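Local coordinates for putative methyl-accepting chemotaxis signal transduction protein (Campylobacter jejuni subsp. jejuni serotype O:2, PDB 4XMR), which probably senses amino acids such as isoleucine through a tandem PAS sensory domain and passes the signal across the membrane to direct chemotaxis, at residues N77-L85 / I154-P162; A119-T128 / V140-Y148. All coordinates share one frame; numbering follows the deposited sequence.

Both contacts belong to one antiparallel sheet of the ligand-binding PAS module, and strands 152-162 and 139-149 are neighbours in it. Contact 1 is buried and joins central strands; contact 2, nested inside the chain loop that contact 1 closes, lies at the sheet's outer strand and is partly buried. Their centres are about 10 Å apart. They meet where D160 OD1 lies 2.7 Å from T142 OG1, a probable hydrogen bond. The chemistry follows position: contact 1 sets a carboxylate and a phenol against a bound amino acid, with an amide behind them bonded to the carboxylate, whereas contact 2 combines a short backbone ladder with water bridges and a lysine at its margin.

Contact 1 of 2, residues N77-L85 / I154-P162; sequences NALNVYLGL and IGVLGVDIP. With ILE (isoleucine), chain E.
The D160 carboxylate meets Y82 and N80 at different oxygens. Y82 OH donates to D160 OD1 at 2.7 Å, arriving on the syn side but 25° out of the carboxylate plane. N80 ND2 reaches D160 OD2 at 2.9 Å on the anti lone pair, nearly in its own amide plane, and the amide is further held by Q94 and D133. The amino N of the bound isoleucine donates to D160 OD2 at 2.7 Å. OD2 thus has two donors, and a negative charge here would suit an ammonium group. Y82 CG sits between its backbone N and carbonyl carbon (chi1 46°), which lays the ring across the partner strand onto G158. G158 CA is 3.9 Å from the centroid of the Y82 ring and 23° off its normal, a CH-pi contact made possible by the absence of a side chain there. Over the centre of the opposite face lies isoleucine CD1, 3.6 Å above the Y82 ring plane. Y82 and D160 thus belong to the isoleucine pocket of this PAS-type (PDC/Cache) sensor domain. The antiparallel ladder runs from N80-D160 to G84-V156, and L79 and N80 both face D160 in a classic beta bulge. Strands 90-94 and 139-149 flank the pair; V81 and L157 pack on helix 9-48, L83 on helix 58-76, and V156, on the ligand's side of the sheet, on helix 114-120, whose W115 meets the Y82 ring edge-to-face.

Contact 2 of 2, residues A119-T128 / V140-Y148; sequences ALKTNDIFVT and VITYSKAIY
T128 and T142 are joined through a hydroxyl that the T128 chi1 of 69° turns back between its own N and carbonyl carbon. There T128 OG1 accepts from T142 N at 3.0 Å, with an N-H...O angle of 162°, taking the part a main-chain carbonyl would play, while T128 N bonds to T142 O. S144 adopts a similar torsion (chi1 62°), which stands its OG beside F126, 3.6 Å from F126 CB and at the edge of that ring. A water donates to S144 OG at 2.7 Å and to F126 O at 2.9 Å, linking the side chain to the F126-S144 backbone pair; W115 O is a further partner of the hydroxyl.

On the other face of the hairpin, V127 and Y143 form the adjacent non-hydrogen-bonded pair. Their side chains run side by side, V127 CG2 lying 3.8 Å from Y143 CD2, and V127 CG1 also reaches I141 CG2 at 3.7 Å. I125 CG2 approaches the edge of the Y143 ring, near its plane. This apolar face turns to helix 9-48, which I125 and Y143 touch and whose N36 bonds to Y143 OH.

The ladder ends at F126-S144. The bent K145 chain passes I125 at about a right angle, with K145 CD 3.8 Å from I125 CG1, and K145 NZ makes a weak bond to N123 O at 3.1 Å. One water accepts from A146 N and lies near A119 O; another donates to T122 O and is bonded to Y148 OH. The evidence implies a division of labour: direct bonds, apolar contacts and one water join the strands, the helix end and turn are linked to strand 139-149 largely through water, and K145, salt-bridged to E44, ties this margin to helix 9-48.

Contact 1 of 2, residues N77-L85 / I154-P162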
loop_
_atom_site.group_PDB
_atom_site.type_symbol
_atom_site.label_atom_id
_atom_site.label_comp_id
_atom_site.label_asym_id
_atom_site.label_seq_id
_atom_site.Cartn_x
_atom_site.Cartn_y
_atom_site.Cartn_z
ATOM N N ASN B 77 -6.224 10.312 3.658
ATOM C CA ASN B 77 -5.817 10.790 4.982
ATOM C C ASN B 77 -4.453 11.497 4.949
ATOM O O ASN B 77 -3.601 11.273 5.803
ATOM C CB ASN B 77 -5.833 9.661 6.027
ATOM C CG ASN B 77 -5.729 10.180 7.443
ATOM O OD1 ASN B 77 -6.216 11.267 7.749
ATOM N ND2 ASN B 77 -5.069 9.421 8.309
ATOM N N ALA B 78 -4.247 12.353 3.952
ATOM C CA ALA B 78 -3.025 13.157 3.897
ATOM C C ALA B 78 -3.014 14.187 5.033
ATOM O O ALA B 78 -4.067 14.554 5.558
ATOM C CB ALA B 78 -2.907 13.864 2.544
ATOM N N LEU B 79 -1.834 14.689 5.395
ATOM C CA LEU B 79 -1.760 15.671 6.471
ATOM C C LEU B 79 -2.179 17.061 5.982
ATOM O O LEU B 79 -2.986 17.729 6.619
ATOM C CB LEU B 79 -0.352 15.715 7.060
ATOM C CG LEU B 79 -0.261 16.534 8.344
ATOM C CD1 LEU B 79 -0.989 15.789 9.465
ATOM C CD2 LEU B 79 1.196 16.804 8.696
ATOM N N ASN B 80 -1.608 17.495 4.862
ATOM C CA ASN B 80 -1.919 18.778 4.251
ATOM C C ASN B 80 -2.024 18.551 2.752
ATOM O O ASN B 80 -1.232 17.793 2.175
ATOM C CB ASN B 80 -0.776 19.786 4.447
ATOM C CG ASN B 80 -0.532 20.159 5.893
ATOM O OD1 ASN B 80 -1.440 20.564 6.621
ATOM N ND2 ASN B 80 0.722 20.090 6.295
ATOM N N VAL B 81 -2.985 19.207 2.117
ATOM C CA VAL B 81 -3.088 19.231 0.663
ATOM C C VAL B 81 -3.334 20.683 0.290
ATOM O O VAL B 81 -4.215 21.312 0.872
ATOM C CB VAL B 81 -4.220 18.317 0.152
ATOM C CG1 VAL B 81 -4.355 18.424 -1.353
ATOM C CG2 VAL B 81 -3.974 16.877 0.558
ATOM N N TYR B 82 -2.566 21.231 -0.652
ATOM C CA TYR B 82 -2.577 22.670 -0.851
ATOM C C TYR B 82 -2.194 23.096 -2.251
ATOM O O TYR B 82 -1.532 22.355 -2.989
ATOM C CB TYR B 82 -1.666 23.367 0.171
ATOM C CG TYR B 82 -0.308 22.738 0.343
ATOM C CD1 TYR B 82 -0.126 21.701 1.250
ATOM C CD2 TYR B 82 0.797 23.185 -0.381
ATOM C CE1 TYR B 82 1.117 21.116 1.430
ATOM C CE2 TYR B 82 2.047 22.612 -0.206
ATOM C CZ TYR B 82 2.198 21.580 0.702
ATOM O OH TYR B 82 3.450 21.029 0.870
ATOM N N LEU B 83 -2.604 24.311 -2.601
ATOM C CA LEU B 83 -2.192 24.953 -3.840
ATOM C C LEU B 83 -1.494 26.264 -3.513
ATOM O O LEU B 83 -2.113 27.186 -2.977
ATOM C CB LEU B 83 -3.397 25.195 -4.755
ATOM C CG LEU B 83 -3.093 25.812 -6.127
ATOM C CD1 LEU B 83 -2.209 24.897 -6.973
ATOM C CD2 LEU B 83 -4.389 26.178 -6.862
ATOM N N GLY B 84 -0.195 26.325 -3.799
ATOM C CA GLY B 84 0.568 27.552 -3.620
ATOM C C GLY B 84 0.502 28.442 -4.846
ATOM O O GLY B 84 0.738 27.986 -5.947
ATOM N N LEU B 85 0.208 29.724 -4.649
ATOM C CA LEU B 85 0.079 30.670 -5.766
ATOM C C LEU B 85 1.325 31.547 -5.937
ATOM O O LEU B 85 2.104 31.707 -5.002
ATOM C CB LEU B 85 -1.154 31.559 -5.556
ATOM C CG LEU B 85 -2.472 30.818 -5.299
ATOM C CD1 LEU B 85 -3.619 31.783 -5.017
ATOM C CD2 LEU B 85 -2.826 29.882 -6.452
ATOM N N ILE B 154 -0.693 28.030 -12.905
ATOM C CA ILE B 154 -1.724 28.402 -11.948
ATOM C C ILE B 154 -1.132 28.438 -10.539
ATOM O O ILE B 154 -1.439 29.312 -9.724
ATOM C CB ILE B 154 -2.904 27.404 -11.996
ATOM C CG1 ILE B 154 -3.558 27.430 -13.380
ATOM C CG2 ILE B 154 -3.920 27.688 -10.885
ATOM C CD1 ILE B 154 -3.930 28.826 -13.858
ATOM N N GLY B 155 -0.258 27.482 -10.253
ATOM C CA GLY B 155 0.360 27.422 -8.953
ATOM C C GLY B 155 1.020 26.084 -8.793
ATOM O O GLY B 155 1.133 25.324 -9.756
ATOM N N VAL B 156 1.472 25.806 -7.581
ATOM C CA VAL B 156 2.119 24.540 -7.287
ATOM C C VAL B 156 1.288 23.765 -6.269
ATOM O O VAL B 156 1.021 24.241 -5.164
ATOM C CB VAL B 156 3.555 24.733 -6.771
ATOM C CG1 VAL B 156 4.146 23.391 -6.374
ATOM C CG2 VAL B 156 4.416 25.418 -7.850
ATOM N N LEU B 157 0.862 22.575 -6.672
ATOM C CA LEU B 157 0.154 21.650 -5.795
ATOM C C LEU B 157 1.144 20.960 -4.873
ATOM O O LEU B 157 2.213 20.521 -5.325
ATOM C CB LEU B 157 -0.539 20.600 -6.645
ATOM C CG LEU B 157 -1.189 19.438 -5.904
ATOM C CD1 LEU B 157 -2.400 19.919 -5.107
ATOM C CD2 LEU B 157 -1.582 18.348 -6.892
ATOM N N GLY B 158 0.796 20.841 -3.593
ATOM C CA GLY B 158 1.585 20.072 -2.655
ATOM C C GLY B 158 0.722 19.119 -1.850
ATOM O O GLY B 158 -0.424 19.440 -1.485
ATOM N N VAL B 159 1.277 17.938 -1.600
ATOM C CA VAL B 159 0.648 16.914 -0.775
ATOM C C VAL B 159 1.652 16.473 0.285
ATOM O O VAL B 159 2.748 16.011 -0.065
ATOM C CB VAL B 159 0.214 15.703 -1.633
ATOM C CG1 VAL B 159 -0.309 14.574 -0.748
ATOM C CG2 VAL B 159 -0.825 16.125 -2.676
ATOM N N ASP B 160 1.299 16.630 1.560
ATOM C CA ASP B 160 2.188 16.243 2.649
ATOM C C ASP B 160 1.704 14.945 3.269
ATOM O O ASP B 160 0.558 14.856 3.746
ATOM C CB ASP B 160 2.229 17.290 3.773
ATOM C CG ASP B 160 2.796 18.632 3.345
ATOM O OD1 ASP B 160 3.407 18.743 2.266
ATOM O OD2 ASP B 160 2.624 19.589 4.129
ATOM N N ILE B 161 2.576 13.943 3.261
ATOM C CA ILE B 161 2.310 12.672 3.922
ATOM C C ILE B 161 3.304 12.539 5.088
ATOM O O ILE B 161 4.497 12.714 4.891
ATOM C CB ILE B 161 2.485 11.483 2.935
ATOM C CG1 ILE B 161 1.680 11.697 1.633
ATOM C CG2 ILE B 161 2.167 10.155 3.628
ATOM C CD1 ILE B 161 0.178 11.811 1.823
ATOM N N PRO B 162 2.819 12.255 6.308
ATOM C CA PRO B 162 3.769 12.123 7.420
ATOM C C PRO B 162 4.798 11.034 7.136
ATOM O O PRO B 162 4.436 9.941 6.689
ATOM C CB PRO B 162 2.883 11.701 8.598
ATOM C CG PRO B 162 1.527 12.241 8.248
ATOM C CD PRO B 162 1.429 12.059 6.747
HETATM N N ILE E . 4.534 21.477 4.468
HETATM C CA ILE E . 4.554 22.719 3.711
HETATM C C ILE E . 5.683 23.585 4.253
HETATM O O ILE E . 6.202 24.454 3.563
HETATM C CB ILE E . 3.186 23.449 3.773
HETATM C CG1 ILE E . 3.128 24.548 2.708
HETATM C CG2 ILE E . 2.911 24.001 5.165
HETATM C CD1 ILE E . 1.743 25.138 2.504
HETATM O OXT ILE E . 6.115 23.395 5.393
#

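Contact 2 of 2, residues A119-T128 / V140-Y148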
loop_
_atom_site.group_PDB
_atom_site.type_symbol
_atom_site.label_atom_id
_atom_site.label_comp_id
_atom_site.label_asym_id
_atom_site.label_seq_id
_atom_site.Cartn_x
_atom_site.Cartn_y
_atom_site.Cartn_z
ATOM N N ALA B 119 9.281 22.265 -8.185
ATOM C CA ALA B 119 8.150 21.888 -9.026
ATOM C C ALA B 119 8.102 22.731 -10.293
ATOM O O ALA B 119 7.667 22.259 -11.340
ATOM C CB ALA B 119 6.847 22.044 -8.264
ATOM N N LEU B 120 8.554 23.978 -10.187
ATOM C CA LEU B 120 8.560 24.899 -11.321
ATOM C C LEU B 120 9.716 24.619 -12.281
ATOM O O LEU B 120 9.728 25.119 -13.411
ATOM C CB LEU B 120 8.630 26.350 -10.833
ATOM C CG LEU B 120 7.436 26.845 -10.011
ATOM C CD1 LEU B 120 7.703 28.241 -9.483
ATOM C CD2 LEU B 120 6.168 26.826 -10.847
ATOM N N LYS B 121 10.682 23.819 -11.836
ATOM C CA LYS B 121 11.848 23.501 -12.656
ATOM C C LYS B 121 11.682 22.194 -13.404
ATOM O O LYS B 121 12.557 21.806 -14.180
ATOM C CB LYS B 121 13.097 23.386 -11.786
ATOM C CG LYS B 121 13.505 24.664 -11.107
ATOM C CD LYS B 121 14.681 24.408 -10.191
ATOM C CE LYS B 121 15.117 25.673 -9.490
ATOM N NZ LYS B 121 16.228 25.385 -8.548
ATOM N N THR B 122 10.574 21.502 -13.159
ATOM C CA THR B 122 10.380 20.179 -13.740
ATOM C C THR B 122 8.936 19.903 -14.146
ATOM O O THR B 122 7.993 20.464 -13.585
ATOM C CB THR B 122 10.864 19.060 -12.789
ATOM O OG1 THR B 122 10.745 17.794 -13.446
ATOM C CG2 THR B 122 10.033 19.038 -11.511
ATOM N N ASN B 123 8.791 19.034 -15.139
ATOM C CA ASN B 123 7.501 18.526 -15.570
ATOM C C ASN B 123 7.021 17.482 -14.583
ATOM O O ASN B 123 5.857 17.091 -14.581
ATOM C CB ASN B 123 7.644 17.867 -16.940
ATOM C CG ASN B 123 6.992 18.666 -18.046
ATOM O OD1 ASN B 123 6.629 19.826 -17.863
ATOM N ND2 ASN B 123 6.841 18.042 -19.209
ATOM N N ASP B 124 7.944 17.030 -13.745
ATOM C CA ASP B 124 7.715 15.871 -12.906
ATOM C C ASP B 124 7.142 16.237 -11.549
ATOM O O ASP B 124 7.139 17.399 -11.144
ATOM C CB ASP B 124 9.024 15.108 -12.699
ATOM C CG ASP B 124 9.622 14.620 -13.998
ATOM O OD1 ASP B 124 8.850 14.317 -14.934
ATOM O OD2 ASP B 124 10.865 14.539 -14.086
ATOM N N ILE B 125 6.645 15.225 -10.853
ATOM C CA ILE B 125 6.389 15.358 -9.437
ATOM C C ILE B 125 7.738 15.483 -8.759
ATOM O O ILE B 125 8.689 14.763 -9.094
ATOM C CB ILE B 125 5.659 14.138 -8.885
ATOM C CG1 ILE B 125 4.271 14.062 -9.497
ATOM C CG2 ILE B 125 5.578 14.189 -7.350
ATOM C CD1 ILE B 125 3.546 12.841 -9.133
ATOM N N PHE B 126 7.835 16.432 -7.843
ATOM C CA PHE B 126 9.001 16.550 -6.998
ATOM C C PHE B 126 8.707 15.916 -5.651
ATOM O O PHE B 126 7.650 16.153 -5.064
ATOM C CB PHE B 126 9.419 18.011 -6.824
ATOM C CG PHE B 126 10.690 18.173 -6.051
ATOM C CD1 PHE B 126 11.913 17.877 -6.638
ATOM C CD2 PHE B 126 10.670 18.606 -4.739
ATOM C CE1 PHE B 126 13.088 18.014 -5.928
ATOM C CE2 PHE B 126 11.845 18.745 -4.020
ATOM C CZ PHE B 126 13.056 18.452 -4.617
ATOM N N VAL B 127 9.646 15.113 -5.166
ATOM C CA VAL B 127 9.516 14.491 -3.859
ATOM C C VAL B 127 10.596 15.069 -2.960
ATOM O O VAL B 127 11.791 14.909 -3.233
ATOM C CB VAL B 127 9.707 12.970 -3.940
ATOM C CG1 VAL B 127 9.477 12.333 -2.568
ATOM C CG2 VAL B 127 8.786 12.364 -4.995
ATOM N N THR B 128 10.198 15.754 -1.898
ATOM C CA THR B 128 11.162 16.348 -0.993
ATOM C C THR B 128 11.752 15.308 -0.058
ATOM O O THR B 128 11.120 14.290 0.234
ATOM C CB THR B 128 10.527 17.425 -0.089
ATOM O OG1 THR B 128 9.637 16.807 0.849
ATOM C CG2 THR B 128 9.779 18.450 -0.906
ATOM N N VAL B 140 7.248 15.445 7.453
ATOM C CA VAL B 140 6.482 15.067 6.277
ATOM C C VAL B 140 7.380 14.885 5.065
ATOM O O VAL B 140 8.483 15.446 4.981
ATOM C CB VAL B 140 5.395 16.117 5.916
ATOM C CG1 VAL B 140 4.359 16.235 7.023
ATOM C CG2 VAL B 140 6.039 17.468 5.627
ATOM N N ILE B 141 6.892 14.078 4.136
ATOM C CA ILE B 141 7.425 14.042 2.791
ATOM C C ILE B 141 6.395 14.735 1.919
ATOM O O ILE B 141 5.186 14.442 2.007
ATOM C CB ILE B 141 7.599 12.600 2.309
ATOM C CG1 ILE B 141 8.683 11.902 3.142
ATOM C CG2 ILE B 141 7.931 12.566 0.813
ATOM C CD1 ILE B 141 8.617 10.384 3.078
ATOM N N THR B 142 6.863 15.676 1.103
ATOM C CA THR B 142 5.985 16.450 0.233
ATOM C C THR B 142 6.133 16.026 -1.221
ATOM O O THR B 142 7.257 15.870 -1.726
ATOM C CB THR B 142 6.273 17.959 0.361
ATOM O OG1 THR B 142 5.981 18.378 1.696
ATOM C CG2 THR B 142 5.419 18.771 -0.607
ATOM N N TYR B 143 4.990 15.817 -1.872
ATOM C CA TYR B 143 4.927 15.547 -3.293
ATOM C C TYR B 143 4.368 16.805 -3.910
ATOM O O TYR B 143 3.282 17.244 -3.527
ATOM C CB TYR B 143 4.005 14.353 -3.557
ATOM C CG TYR B 143 4.475 13.123 -2.820
ATOM C CD1 TYR B 143 4.153 12.926 -1.483
ATOM C CD2 TYR B 143 5.280 12.181 -3.443
ATOM C CE1 TYR B 143 4.607 11.825 -0.789
ATOM C CE2 TYR B 143 5.748 11.065 -2.745
ATOM C CZ TYR B 143 5.403 10.899 -1.419
ATOM O OH TYR B 143 5.821 9.809 -0.698
ATOM N N SER B 144 5.088 17.421 -4.841
ATOM C CA SER B 144 4.597 18.649 -5.441
ATOM C C SER B 144 4.609 18.603 -6.961
ATOM O O SER B 144 5.366 17.839 -7.574
ATOM C CB SER B 144 5.354 19.875 -4.928
ATOM O OG SER B 144 6.732 19.796 -5.255
ATOM N N LYS B 145 3.755 19.420 -7.563
ATOM C CA LYS B 145 3.621 19.438 -9.003
ATOM C C LYS B 145 3.089 20.782 -9.441
ATOM O O LYS B 145 2.094 21.266 -8.903
ATOM C CB LYS B 145 2.678 18.329 -9.473
ATOM C CG LYS B 145 2.594 18.222 -10.985
ATOM C CD LYS B 145 2.513 16.780 -11.438
ATOM C CE LYS B 145 3.282 16.561 -12.738
ATOM N NZ LYS B 145 2.889 17.514 -13.817
ATOM N N ALA B 146 3.747 21.386 -10.423
ATOM C CA ALA B 146 3.271 22.640 -10.971
ATOM C C ALA B 146 2.011 22.360 -11.764
ATOM O O ALA B 146 1.959 21.408 -12.551
ATOM C CB ALA B 146 4.332 23.272 -11.856
ATOM N N ILE B 147 0.992 23.185 -11.554
ATOM C CA ILE B 147 -0.277 23.026 -12.247
ATOM C C ILE B 147 -0.382 24.063 -13.339
ATOM O O ILE B 147 -0.269 25.261 -13.073
ATOM C CB ILE B 147 -1.469 23.228 -11.297
ATOM C CG1 ILE B 147 -1.281 22.394 -10.032
ATOM C CG2 ILE B 147 -2.784 22.892 -12.001
ATOM C CD1 ILE B 147 -1.127 20.923 -10.306
ATOM N N TYR B 148 -0.611 23.598 -14.561
ATOM C CA TYR B 148 -0.796 24.479 -15.704
ATOM C C TYR B 148 -2.203 24.349 -16.254
ATOM O O TYR B 148 -2.789 23.267 -16.227
ATOM C CB TYR B 148 0.201 24.134 -16.805
ATOM C CG TYR B 148 1.624 24.372 -16.389
ATOM C CD1 TYR B 148 2.225 25.613 -16.585
ATOM C CD2 TYR B 148 2.364 23.368 -15.780
ATOM C CE1 TYR B 148 3.528 25.839 -16.186
ATOM C CE2 TYR B 148 3.662 23.584 -15.385
ATOM C CZ TYR B 148 4.237 24.816 -15.592
ATOM O OH TYR B 148 5.530 25.015 -15.184
HETATM O O HOH W 1 6.039 19.990 -11.586
HETATM O O HOH W 2 7.016 23.014 -14.307
HETATM O O HOH W 3 7.740 18.337 -3.205
#